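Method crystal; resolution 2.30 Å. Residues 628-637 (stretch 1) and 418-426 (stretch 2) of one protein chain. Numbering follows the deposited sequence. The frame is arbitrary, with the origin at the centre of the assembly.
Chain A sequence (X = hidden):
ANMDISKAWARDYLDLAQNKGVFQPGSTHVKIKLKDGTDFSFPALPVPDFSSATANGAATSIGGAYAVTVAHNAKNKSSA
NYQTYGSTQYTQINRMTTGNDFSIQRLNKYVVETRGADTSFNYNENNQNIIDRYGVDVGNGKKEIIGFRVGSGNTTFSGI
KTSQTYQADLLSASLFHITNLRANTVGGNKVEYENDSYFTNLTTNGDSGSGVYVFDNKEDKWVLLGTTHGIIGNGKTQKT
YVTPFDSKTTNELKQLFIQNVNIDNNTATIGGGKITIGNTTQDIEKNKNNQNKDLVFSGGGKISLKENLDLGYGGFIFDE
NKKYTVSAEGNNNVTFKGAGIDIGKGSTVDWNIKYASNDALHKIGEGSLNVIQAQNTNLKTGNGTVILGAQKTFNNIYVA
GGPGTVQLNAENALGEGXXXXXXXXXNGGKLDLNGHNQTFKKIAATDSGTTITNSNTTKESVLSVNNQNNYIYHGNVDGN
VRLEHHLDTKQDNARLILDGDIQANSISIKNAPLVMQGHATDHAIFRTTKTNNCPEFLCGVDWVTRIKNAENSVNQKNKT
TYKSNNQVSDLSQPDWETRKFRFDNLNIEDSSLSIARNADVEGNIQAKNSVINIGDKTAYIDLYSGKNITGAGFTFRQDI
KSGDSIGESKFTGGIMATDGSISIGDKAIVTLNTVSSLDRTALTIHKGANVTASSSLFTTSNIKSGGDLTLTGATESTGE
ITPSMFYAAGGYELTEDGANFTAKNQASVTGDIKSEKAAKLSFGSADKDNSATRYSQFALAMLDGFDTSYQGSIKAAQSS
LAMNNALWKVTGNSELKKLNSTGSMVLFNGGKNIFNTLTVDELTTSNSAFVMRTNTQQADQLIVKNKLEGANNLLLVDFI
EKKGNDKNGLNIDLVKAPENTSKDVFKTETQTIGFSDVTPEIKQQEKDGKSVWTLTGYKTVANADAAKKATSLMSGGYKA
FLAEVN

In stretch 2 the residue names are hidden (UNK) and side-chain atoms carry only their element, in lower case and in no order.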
# COMPACT_ATOMS: atom_id res chain seq x y z
N ASN A 628 -11.95 -3.44 14.06
CA ASN A 628 -11.15 -4.04 15.12
C ASN A 628 -11.48 -3.52 16.53
O ASN A 628 -11.16 -4.16 17.53
CB ASN A 628 -9.67 -3.81 14.85
CG ASN A 628 -9.19 -4.49 13.58
OD1 ASN A 628 -8.95 -3.84 12.56
ND2 ASN A 628 -9.02 -5.81 13.64
N ILE A 629 -12.10 -2.34 16.62
CA ILE A 629 -12.42 -1.80 17.92
C ILE A 629 -13.82 -2.22 18.39
O ILE A 629 -14.81 -2.11 17.64
CB ILE A 629 -12.34 -0.26 17.92
CG1 ILE A 629 -10.98 0.22 17.39
CG2 ILE A 629 -12.62 0.29 19.32
CD1 ILE A 629 -9.77 -0.39 18.09
N THR A 630 -13.89 -2.68 19.64
CA THR A 630 -15.14 -3.21 20.21
C THR A 630 -15.53 -2.56 21.53
O THR A 630 -14.91 -1.59 21.96
CB THR A 630 -15.06 -4.70 20.41
OG1 THR A 630 -13.88 -5.01 21.17
CG2 THR A 630 -14.95 -5.41 19.06
N GLY A 631 -16.58 -3.10 22.15
CA GLY A 631 -17.07 -2.57 23.41
C GLY A 631 -17.36 -1.08 23.44
O GLY A 631 -18.06 -0.54 22.58
N ALA A 632 -16.80 -0.41 24.43
CA ALA A 632 -16.90 1.02 24.57
C ALA A 632 -15.82 1.73 23.78
O ALA A 632 -15.68 2.94 23.86
CB ALA A 632 -16.79 1.40 26.03
N GLY A 633 -15.02 0.96 23.04
CA GLY A 633 -13.94 1.54 22.24
C GLY A 633 -12.55 1.43 22.86
O GLY A 633 -11.64 2.19 22.54
N PHE A 634 -12.38 0.46 23.73
CA PHE A 634 -11.14 0.29 24.49
C PHE A 634 -10.79 -1.17 24.55
O PHE A 634 -10.13 -1.63 25.46
CB PHE A 634 -11.29 0.85 25.91
CG PHE A 634 -11.87 2.23 25.95
CD1 PHE A 634 -11.14 3.31 25.49
CD2 PHE A 634 -13.14 2.46 26.46
CE1 PHE A 634 -11.66 4.58 25.53
CE2 PHE A 634 -13.66 3.73 26.51
CZ PHE A 634 -12.92 4.79 26.04
N THR A 635 -11.33 -1.91 23.60
CA THR A 635 -11.01 -3.31 23.45
C THR A 635 -10.76 -3.55 21.96
O THR A 635 -11.34 -2.88 21.10
CB THR A 635 -12.15 -4.19 24.01
OG1 THR A 635 -12.06 -4.21 25.44
CG2 THR A 635 -12.02 -5.62 23.51
N PHE A 636 -9.87 -4.48 21.67
CA PHE A 636 -9.39 -4.71 20.32
C PHE A 636 -9.47 -6.18 19.98
O PHE A 636 -9.11 -7.03 20.79
CB PHE A 636 -7.96 -4.20 20.19
CG PHE A 636 -7.29 -4.52 18.90
CD1 PHE A 636 -7.41 -3.68 17.81
CD2 PHE A 636 -6.51 -5.66 18.79
CE1 PHE A 636 -6.76 -3.97 16.63
CE2 PHE A 636 -5.86 -5.96 17.60
CZ PHE A 636 -5.97 -5.12 16.53
N ARG A 637 -9.94 -6.46 18.77
CA ARG A 637 -10.09 -7.82 18.26
C ARG A 637 -9.28 -7.95 16.97
O ARG A 637 -9.15 -6.99 16.20
CB ARG A 637 -11.58 -8.14 18.03
CG ARG A 637 -12.06 -7.90 16.59
CD ARG A 637 -13.32 -7.04 16.43
NE ARG A 637 -14.56 -7.81 16.48
CZ ARG A 637 -15.73 -7.41 15.96
NH1 ARG A 637 -15.84 -6.26 15.32
NH2 ARG A 637 -16.79 -8.19 16.08
N UNK A 418 -1.14 -4.41 26.66
CA UNK A 418 -0.55 -4.66 25.35
C UNK A 418 -0.66 -3.49 24.36
O UNK A 418 0.22 -3.30 23.52
o UNK A 418 -0.10 -7.07 26.52
c UNK A 418 -1.17 -5.91 24.74
o UNK A 418 -1.63 -8.15 25.37
c UNK A 418 -0.96 -7.13 25.61
N UNK A 419 -1.73 -2.70 24.45
CA UNK A 419 -1.94 -1.65 23.47
C UNK A 419 -1.56 -0.26 23.95
O UNK A 419 -1.85 0.72 23.27
c UNK A 419 -3.99 -5.00 21.21
c UNK A 419 -3.40 -1.66 22.98
c UNK A 419 -5.20 -4.99 23.26
c UNK A 419 -3.91 -3.05 22.66
c UNK A 419 -3.53 -3.71 21.49
c UNK A 419 -4.83 -5.63 22.11
o UNK A 419 -5.31 -6.89 21.86
c UNK A 419 -4.74 -3.72 23.53
N UNK A 420 -0.90 -0.16 25.11
CA UNK A 420 -0.52 1.14 25.68
C UNK A 420 -1.74 2.04 25.83
O UNK A 420 -1.64 3.28 25.76
c UNK A 420 0.54 1.81 24.82
N UNK A 421 -2.90 1.41 26.01
CA UNK A 421 -4.13 2.11 26.30
C UNK A 421 -4.59 3.12 25.27
O UNK A 421 -5.21 4.12 25.63
N UNK A 422 -4.31 2.88 23.99
CA UNK A 422 -4.86 3.73 22.94
C UNK A 422 -5.40 2.89 21.78
O UNK A 422 -4.89 1.81 21.42
c UNK A 422 -3.65 7.04 21.28
c UNK A 422 -4.41 5.74 21.45
c UNK A 422 -2.52 4.10 21.97
c UNK A 422 -3.80 4.77 22.47
N UNK A 423 -6.51 3.36 21.23
CA UNK A 423 -7.32 2.57 20.32
C UNK A 423 -7.82 3.53 19.26
O UNK A 423 -8.23 4.64 19.58
c UNK A 423 -7.88 -0.34 22.06
c UNK A 423 -7.77 1.61 23.46
c UNK A 423 -7.43 -1.12 23.12
c UNK A 423 -8.49 1.89 21.05
c UNK A 423 -7.16 -0.54 24.35
c UNK A 423 -7.32 0.83 24.52
c UNK A 423 -8.04 1.04 22.22
N UNK A 424 -7.74 3.09 18.01
CA UNK A 424 -8.09 3.92 16.88
C UNK A 424 -9.18 3.21 16.09
O UNK A 424 -8.88 2.19 15.49
c UNK A 424 -5.61 4.54 16.66
c UNK A 424 -3.20 5.28 17.89
c UNK A 424 -6.89 4.15 15.96
c UNK A 424 -3.64 3.95 17.92
c UNK A 424 -5.15 5.85 16.61
c UNK A 424 -3.95 6.21 17.23
c UNK A 424 -4.82 3.59 17.29
N UNK A 425 -10.42 3.72 16.11
CA UNK A 425 -11.45 3.14 15.25
C UNK A 425 -11.35 3.66 13.85
O UNK A 425 -10.35 4.24 13.46
c UNK A 425 -13.66 2.23 16.09
c UNK A 425 -12.90 3.46 15.66
o UNK A 425 -12.93 4.48 16.65
N UNK A 426 -12.47 3.50 13.15
CA UNK A 426 -12.65 3.86 11.75
C UNK A 426 -12.10 5.25 11.50
O UNK A 426 -12.43 6.20 12.22
c UNK A 426 -14.45 3.74 9.88
c UNK A 426 -14.14 3.78 11.38
o UNK A 426 -16.68 4.65 9.88
o UNK A 426 -16.41 2.64 9.04
c UNK A 426 -15.96 3.67 9.58

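Position 418 has four side-chain atoms. Two carbons lead to a pair of oxygens, both on the second carbon. This is a short carboxylate, and nothing on stretch 1 is within contact distance. It is Asp-418.

Position 419 has one carbon, then a six-carbon ring that bears one oxygen. A ring with a hydroxyl is a phenol. CB points toward stretch 1. The ring oxygen lies 3.5 Å from CD2 of Phe-636, at the edge of that ring. The residue is Tyr-419. Its own ring receives CB of Phe-636 over one face, 4.2 Å from the ring centroid and 20° off the normal. The two rings are oblique, with centroids 5.2 Å apart and planes at 54°. CE1 of Tyr-419 is 3.6 Å from CD2 of Phe-636.

Position 420 has a single side-chain carbon, buried and far from stretch 1. It is Ala-420.

Position 421 has no side-chain atoms. Phi is positive, at 59°, which by itself favours the residue without a side chain. It is Gly-421.

Position 422 has four carbons, forked at the first, with one arm two carbons long. The fork at the first carbon is beta branching. CB points away from stretch 1, and the side chain stays out of contact with it. It is Ile-422. Its backbone N gives a weak hydrogen bond to O of Tyr-419, 3.4 Å away.

Position 423 has one carbon, then a six-carbon ring with no oxygen. CB points toward stretch 1, 3.9 Å from CD1 of Ile-629 and 3.5 Å from O of Gly-633. The bare ring makes it Phe-423. CA of Phe-634 sits over the ring face, 3.7 Å from the centroid and 10° off the normal. O of Phe-634 lies over a face too, 3.4 Å from CZ of Phe-423. CB of Phe-636 lies near the ring plane, 4.3 Å from CE2 of Phe-423.

Position 424 has the same atoms: one carbon and a plain six-carbon ring. CB points away, so its ring does not meet stretch 1. Its backbone does, with O 3.4 Å from CG1 of Ile-629. It is Phe-424.

Position 425 has one carbon carrying one oxygen and one carbon. The terminal carbon is 3.4 Å from CB of Ile-629. The fork of oxygen and carbon identifies Thr-425. Its OG1 is hydrogen-bonded elsewhere in the structure.

Position 426 has three carbons, the third carrying two oxygens. The chain is extended, with chi1 and chi2 both t, and its end leads away from stretch 1. It is Glu-426.

The contact works by packing, as no hydrogen bond crosses between the stretches. Phe-423 has the largest covered area and lies against the turn at Gly-633 and Phe-634. Ile-629 and Phe-636 also point toward stretch 2. Stretch 1 holds its own shape: Thr-630 N bonds to O of Thr-635 at 2.9 Å, and Arg-637 N to O of Asn-628 at 2.9 Å.

Stretch 2 418-426: DYAGIFFTE
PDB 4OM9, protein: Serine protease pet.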